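Local coordinates for protein PelA (Pseudomonas aeruginosa, PDB 5TCB) that probably acts as a deacetylase in its full-length form, and is represented here by its GH114 glycoside hydrolase domain, at residues 92-97 and 141-146; 135-140 and 153-158. All blocks are in the same frame, centred on the assembly; numbering follows the deposited sequence.

Contact 1. Residues 92-97 and 141-146; sequences GKSAVR and QLQAEE
The backbones come closest at Val96 and Gln143, whose CA atoms lie 5.6 Å apart. Residues 92-97 form no regular strand here: an inverse gamma turn centred on Ala95 kinks the chain, with a weak bond from Val96 N to Ser94 O across it. On the other side a short 3-10 segment ends at Leu142, and Gln143 follows in extended form. Its side chain bends sharply at chi2 (-101°), which carries the amide out to Ser94. There Gln143 NE2 donates to Ser94 OG over 2.9 Å, with an N-H...O angle of 155° and the hydroxyl only 15° out of the amide plane. Glutamine suits this place because it can span the gap and still end in a donor; serine offers a small acceptor. The oxygen end of the same amide lies beside Val96, where Gln143 OE1 lies 3.8 Å from Val96 CG1, and the two side chains cross at about a right angle. The other methyl of the branched valine, Val96 CG2, packs 4.3 Å from Leu142 CB. Both segments lie against strand 103-105: Val105 touches Val96, Leu142 and Gln143 and bonds through its backbone to Ser94, while Gln143 also touches Gln151 of helix 145-165.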
ATOM      1  N   GLY A  92       3.618   5.372  21.652  1.00 34.74           N
ATOM      2  CA  GLY A  92       4.031   5.706  20.307  1.00 37.44           C
ATOM      3  C   GLY A  92       3.051   6.515  19.481  1.00 30.97           C
ATOM      4  O   GLY A  92       3.412   6.942  18.387  1.00 32.62           O
ATOM      5  N   LYS A  93       1.841   6.761  19.966  1.00 25.16           N
ATOM      6  CA  LYS A  93       0.844   7.510  19.210  1.00 28.13           C
ATOM      7  C   LYS A  93       1.182   9.002  19.180  1.00 27.17           C
ATOM      8  O   LYS A  93       1.405   9.615  20.222  1.00 32.59           O
ATOM      9  CB  LYS A  93      -0.539   7.305  19.832  1.00 35.34           C
ATOM     10  N   SER A  94       1.202   9.588  17.987  1.00 24.98           N
ATOM     11  CA  SER A  94       1.327  11.033  17.831  1.00 25.49           C
ATOM     12  C   SER A  94      -0.045  11.705  17.791  1.00 30.39           C
ATOM     13  O   SER A  94      -0.890  11.341  16.965  1.00 37.56           O
ATOM     14  CB  SER A  94       2.041  11.356  16.516  1.00 29.81           C
ATOM     15  OG  SER A  94       3.419  11.004  16.520  1.00 38.84           O
ATOM     16  N   ALA A  95      -0.216  12.764  18.570  1.00 25.44           N
ATOM     17  CA  ALA A  95      -1.494  13.474  18.658  1.00 28.17           C
ATOM     18  C   ALA A  95      -1.645  14.524  17.550  1.00 38.42           C
ATOM     19  O   ALA A  95      -1.824  15.715  17.805  1.00 39.74           O
ATOM     20  CB  ALA A  95      -1.624  14.137  20.024  1.00 33.41           C
ATOM     21  N   VAL A  96      -1.595  14.071  16.290  1.00 35.61           N
ATOM     22  CA  VAL A  96      -1.603  15.048  15.187  1.00 33.19           C
ATOM     23  C   VAL A  96      -2.954  15.765  15.127  1.00 46.15           C
ATOM     24  O   VAL A  96      -3.986  15.268  15.594  1.00 42.80           O
ATOM     25  CB  VAL A  96      -1.257  14.380  13.841  1.00 31.35           C
ATOM     26  CG1 VAL A  96       0.071  13.670  13.922  1.00 30.91           C
ATOM     27  CG2 VAL A  96      -2.339  13.420  13.386  1.00 37.38           C
ATOM     28  N   ARG A  97      -2.941  16.967  14.545  1.00 46.70           N
ATOM     29  CA  ARG A  97      -4.132  17.811  14.571  1.00 56.96           C
ATOM     30  C   ARG A  97      -5.228  17.255  13.666  1.00 63.96           C
ATOM     31  O   ARG A  97      -6.401  17.203  14.056  1.00 73.38           O
ATOM     32  CB  ARG A  97      -3.769  19.246  14.175  1.00 49.36           C
ATOM     33  N   GLN A 141       3.516  13.472   7.210  1.00 17.81           N
ATOM     34  CA  GLN A 141       3.274  14.833   6.770  1.00 18.89           C
ATOM     35  C   GLN A 141       2.137  15.487   7.542  1.00 22.81           C
ATOM     36  O   GLN A 141       1.953  16.706   7.424  1.00 23.66           O
ATOM     37  CB  GLN A 141       2.977  14.885   5.267  1.00 22.18           C
ATOM     38  CG  GLN A 141       4.086  14.351   4.384  1.00 26.83           C
ATOM     39  CD  GLN A 141       5.134  15.371   4.060  1.00 35.71           C
ATOM     40  OE1 GLN A 141       5.171  16.442   4.654  1.00 38.49           O
ATOM     41  NE2 GLN A 141       5.968  15.067   3.071  1.00 34.98           N
ATOM     42  N   LEU A 142       1.371  14.718   8.320  1.00 19.41           N
ATOM     43  CA  LEU A 142       0.366  15.276   9.207  1.00 20.56           C
ATOM     44  C   LEU A 142       0.948  15.839  10.500  1.00 20.92           C
ATOM     45  O   LEU A 142       0.224  16.506  11.244  1.00 23.76           O
ATOM     46  CB  LEU A 142      -0.684  14.195   9.533  1.00 22.34           C
ATOM     47  CG  LEU A 142      -1.414  13.696   8.294  1.00 25.09           C
ATOM     48  CD1 LEU A 142      -2.187  12.451   8.658  1.00 29.93           C
ATOM     49  CD2 LEU A 142      -2.328  14.776   7.731  1.00 28.01           C
ATOM     50  N   GLN A 143       2.217  15.571  10.789  1.00 21.23           N
ATOM     51  CA  GLN A 143       2.841  16.155  11.966  1.00 19.51           C
ATOM     52  C   GLN A 143       3.128  17.629  11.739  1.00 21.19           C
ATOM     53  O   GLN A 143       3.131  18.127  10.609  1.00 23.82           O
ATOM     54  CB  GLN A 143       4.144  15.430  12.294  1.00 21.55           C
ATOM     55  CG  GLN A 143       4.011  13.942  12.428  1.00 24.71           C
ATOM     56  CD  GLN A 143       3.953  13.485  13.839  1.00 29.00           C
ATOM     57  OE1 GLN A 143       3.706  14.274  14.766  1.00 30.38           O
ATOM     58  NE2 GLN A 143       4.204  12.197  14.040  1.00 33.02           N
ATOM     59  N   ALA A 144       3.365  18.333  12.843  1.00 21.04           N
ATOM     60  CA  ALA A 144       3.810  19.709  12.746  1.00 21.95           C
ATOM     61  C   ALA A 144       4.993  19.798  11.794  1.00 21.89           C
ATOM     62  O   ALA A 144       5.878  18.945  11.807  1.00 22.37           O
ATOM     63  CB  ALA A 144       4.200  20.223  14.134  1.00 22.68           C
ATOM     64  N   GLU A 145       5.014  20.879  10.999  1.00 20.58           N
ATOM     65  CA  GLU A 145       6.034  21.047   9.973  1.00 22.45           C
ATOM     66  C   GLU A 145       7.440  20.781  10.494  1.00 22.71           C
ATOM     67  O   GLU A 145       8.236  20.082   9.849  1.00 22.07           O
ATOM     68  CB  GLU A 145       5.950  22.458   9.393  1.00 26.45           C
ATOM     69  N   GLU A 146       7.789  21.382  11.634  1.00 20.67           N
ATOM     70  CA  GLU A 146       9.160  21.287  12.112  1.00 19.78           C
ATOM     71  C   GLU A 146       9.531  19.899  12.609  1.00 21.25           C
ATOM     72  O   GLU A 146      10.714  19.668  12.879  1.00 24.15           O
ATOM     73  CB  GLU A 146       9.421  22.307  13.223  1.00 22.71           C
ATOM     74  CG  GLU A 146       8.653  22.093  14.518  1.00 22.26           C
ATOM     75  CD  GLU A 146       7.218  22.630  14.520  1.00 24.13           C
ATOM     76  OE1 GLU A 146       6.694  23.059  13.461  1.00 24.23           O
ATOM     77  OE2 GLU A 146       6.606  22.601  15.613  1.00 24.06           O
TER

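Contact 2. Residues 135-140 and 153-158; sequences DTLDSF and RALASF
One residue ahead of Leu155, which reaches across to Leu137 and Phe140, the carbonyl oxygen of Ala154 is gripped by three groups. Phe158 N donates the regular helical bond to Ala154 O at 2.9 Å, Ser157 OG adds a second donor to Ala154 O at 3.1 Å from the same face of the carbonyl plane, and Arg114 of helix 111-126 supplies a third. Serine fits such a place because its short side chain folds back onto its own helix. Leu155 points toward the loop: with CG opposite the backbone N (chi1 176°), its forked end meets it with both methyls. Leu155 CD2 presses to 3.2 Å from Leu137 O, a tight methyl-to-carbonyl approach that is no hydrogen bond. The eight parallel strands run in sequential order, consistent with a (beta/alpha)8 barrel, and this contact folds helix 145-165 back over the loop leaving the end of strand 131-135. Leu155 CD1 lies 4.2 Å from Leu137 CD2, the two leucines crossing at about a right angle. Phe140 CE1 comes to 4.1 Å from Leu155 CD2, the methyl lying obliquely to the ring. All three residues are buried, and leucine's two methyls let one side chain meet both partners. Leu137 and Leu155 also both touch Val74.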
ATOM      1  N   ASP A 135       1.898   0.634   3.530  1.00 14.61           N
ATOM      2  CA  ASP A 135       0.995   1.762   3.446  1.00 15.56           C
ATOM      3  C   ASP A 135       1.401   2.845   4.445  1.00 16.64           C
ATOM      4  O   ASP A 135       2.289   2.670   5.295  1.00 16.79           O
ATOM      5  CB  ASP A 135      -0.437   1.279   3.708  1.00 18.28           C
ATOM      6  CG  ASP A 135      -1.514   2.223   3.211  1.00 19.51           C
ATOM      7  OD1 ASP A 135      -1.247   3.131   2.391  1.00 19.56           O
ATOM      8  OD2 ASP A 135      -2.673   2.032   3.646  1.00 21.22           O
ATOM      9  N   THR A 136       0.704   3.967   4.322  1.00 16.02           N
ATOM     10  CA  THR A 136       0.826   5.180   5.154  1.00 16.45           C
ATOM     11  C   THR A 136       2.280   5.631   5.316  1.00 17.61           C
ATOM     12  O   THR A 136       2.718   6.059   6.385  1.00 18.25           O
ATOM     13  CB  THR A 136       0.081   5.029   6.492  1.00 17.58           C
ATOM     14  OG1 THR A 136       0.534   3.900   7.235  1.00 17.76           O
ATOM     15  CG2 THR A 136      -1.411   4.907   6.229  1.00 18.02           C
ATOM     16  N   LEU A 137       3.004   5.640   4.199  1.00 16.65           N
ATOM     17  CA  LEU A 137       4.375   6.125   4.149  1.00 16.69           C
ATOM     18  C   LEU A 137       4.452   7.637   4.109  1.00 18.79           C
ATOM     19  O   LEU A 137       5.563   8.184   4.191  1.00 19.91           O
ATOM     20  CB  LEU A 137       5.108   5.556   2.923  1.00 16.08           C
ATOM     21  CG  LEU A 137       5.157   4.031   2.901  1.00 15.06           C
ATOM     22  CD1 LEU A 137       5.961   3.574   1.670  1.00 17.34           C
ATOM     23  CD2 LEU A 137       5.770   3.438   4.171  1.00 19.55           C
ATOM     24  N   ASP A 138       3.327   8.336   3.965  1.00 16.96           N
ATOM     25  CA  ASP A 138       3.324   9.800   3.954  1.00 18.44           C
ATOM     26  C   ASP A 138       2.482  10.384   5.082  1.00 18.45           C
ATOM     27  O   ASP A 138       2.243  11.598   5.097  1.00 18.11           O
ATOM     28  CB  ASP A 138       2.863  10.338   2.586  1.00 19.72           C
ATOM     29  CG  ASP A 138       1.483   9.873   2.182  1.00 23.83           C
ATOM     30  OD1 ASP A 138       0.827   9.135   2.934  1.00 22.81           O
ATOM     31  OD2 ASP A 138       1.046  10.257   1.082  1.00 26.88           O
ATOM     32  N   SER A 139       2.032   9.554   6.037  1.00 17.25           N
ATOM     33  CA  SER A 139       1.226  10.066   7.128  1.00 16.94           C
ATOM     34  C   SER A 139       2.020  10.978   8.036  1.00 16.70           C
ATOM     35  O   SER A 139       1.415  11.806   8.733  1.00 18.58           O
ATOM     36  CB  SER A 139       0.619   8.915   7.923  1.00 19.20           C
ATOM     37  OG  SER A 139      -0.360   8.280   7.107  1.00 21.26           O
ATOM     38  N   PHE A 140       3.346  10.869   8.030  1.00 17.40           N
ATOM     39  CA  PHE A 140       4.136  11.762   8.860  1.00 18.34           C
ATOM     40  C   PHE A 140       3.987  13.210   8.431  1.00 18.09           C
ATOM     41  O   PHE A 140       4.302  14.107   9.222  1.00 19.59           O
ATOM     42  CB  PHE A 140       5.625  11.370   8.869  1.00 18.90           C
ATOM     43  CG  PHE A 140       6.362  11.678   7.595  1.00 19.88           C
ATOM     44  CD1 PHE A 140       6.452  10.736   6.592  1.00 19.89           C
ATOM     45  CD2 PHE A 140       6.971  12.912   7.388  1.00 20.45           C
ATOM     46  CE1 PHE A 140       7.107  11.008   5.412  1.00 20.91           C
ATOM     47  CE2 PHE A 140       7.641  13.186   6.213  1.00 19.99           C
ATOM     48  CZ  PHE A 140       7.707  12.231   5.210  1.00 23.27           C
ATOM     49  N   ARG A 153      13.306  10.801   8.390  1.00 18.87           N
ATOM     50  CA  ARG A 153      14.539  10.065   8.608  1.00 20.44           C
ATOM     51  C   ARG A 153      14.277   8.785   9.389  1.00 21.16           C
ATOM     52  O   ARG A 153      14.878   7.751   9.110  1.00 21.54           O
ATOM     53  CB  ARG A 153      15.554  10.948   9.341  1.00 25.11           C
ATOM     54  CG  ARG A 153      16.056  12.128   8.527  1.00 27.18           C
ATOM     55  CD  ARG A 153      17.029  12.997   9.339  1.00 35.08           C
ATOM     56  NE  ARG A 153      17.448  14.168   8.572  1.00 55.46           N
ATOM     57  CZ  ARG A 153      18.314  15.078   9.002  1.00 79.18           C
ATOM     58  NH1 ARG A 153      18.862  14.967  10.205  1.00 85.03           N
ATOM     59  NH2 ARG A 153      18.630  16.103   8.222  1.00 84.96           N
ATOM     60  N   ALA A 154      13.372   8.835  10.370  1.00 20.53           N
ATOM     61  CA  ALA A 154      13.030   7.634  11.122  1.00 19.73           C
ATOM     62  C   ALA A 154      12.331   6.619  10.233  1.00 20.98           C
ATOM     63  O   ALA A 154      12.532   5.408  10.389  1.00 20.51           O
ATOM     64  CB  ALA A 154      12.143   7.995  12.300  1.00 20.71           C
ATOM     65  N   LEU A 155      11.513   7.095   9.292  1.00 18.62           N
ATOM     66  CA  LEU A 155      10.862   6.202   8.344  1.00 17.62           C
ATOM     67  C   LEU A 155      11.898   5.540   7.446  1.00 20.54           C
ATOM     68  O   LEU A 155      11.863   4.318   7.242  1.00 19.54           O
ATOM     69  CB  LEU A 155       9.837   6.974   7.508  1.00 19.90           C
ATOM     70  CG  LEU A 155       9.154   6.146   6.421  1.00 19.73           C
ATOM     71  CD1 LEU A 155       8.398   4.997   7.043  1.00 18.94           C
ATOM     72  CD2 LEU A 155       8.188   7.025   5.624  1.00 21.15           C
ATOM     73  N   ALA A 156      12.845   6.326   6.907  1.00 21.10           N
ATOM     74  CA  ALA A 156      13.849   5.753   6.009  1.00 20.97           C
ATOM     75  C   ALA A 156      14.698   4.716   6.740  1.00 21.74           C
ATOM     76  O   ALA A 156      14.956   3.629   6.205  1.00 21.12           O
ATOM     77  CB  ALA A 156      14.718   6.858   5.402  1.00 20.36           C
ATOM     78  N   SER A 157      15.102   5.007   7.985  1.00 21.01           N
ATOM     79  CA  SER A 157      15.905   4.032   8.722  1.00 20.25           C
ATOM     80  C   SER A 157      15.097   2.793   9.070  1.00 22.33           C
ATOM     81  O   SER A 157      15.644   1.678   9.068  1.00 23.22           O
ATOM     82  CB  SER A 157      16.484   4.658   9.995  1.00 24.97           C
ATOM     83  OG  SER A 157      15.495   4.919  10.963  1.00 31.24           O
ATOM     84  N   PHE A 158      13.804   2.953   9.370  1.00 20.20           N
ATOM     85  CA  PHE A 158      12.960   1.791   9.615  1.00 18.70           C
ATOM     86  C   PHE A 158      12.873   0.901   8.382  1.00 19.15           C
ATOM     87  O   PHE A 158      13.005  -0.326   8.475  1.00 21.53           O
ATOM     88  CB  PHE A 158      11.548   2.203  10.044  1.00 19.47           C
ATOM     89  CG  PHE A 158      10.619   1.042  10.044  1.00 18.96           C
ATOM     90  CD1 PHE A 158      10.656   0.132  11.084  1.00 21.40           C
ATOM     91  CD2 PHE A 158       9.793   0.791   8.961  1.00 19.16           C
ATOM     92  CE1 PHE A 158       9.852  -0.982  11.073  1.00 25.06           C
ATOM     93  CE2 PHE A 158       8.979  -0.352   8.942  1.00 20.42           C
ATOM     94  CZ  PHE A 158       9.027  -1.228   9.990  1.00 20.11           C
TER

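How the contacts relate
Starting from the N terminus, the chain first supplies residues 92-97, in the loop between helix 81-86 and strand 103-105. It then passes through helix 111-126 and strand 131-135 before reaching residues 135-140, half of contact 2. Residues 141-146 follow at once and close contact 1, a loop with 43 residues between its segments; helix 145-165 then brings residues 153-158 back and closes contact 2 across only 12. The segments alternate, so the two contacts cross rather than nest, with centres 12 Å apart. Contact 1 ties the long loop to the turn that leads into helix 145-165, while contact 2 holds the body of that helix to the loop leaving strand 131-135.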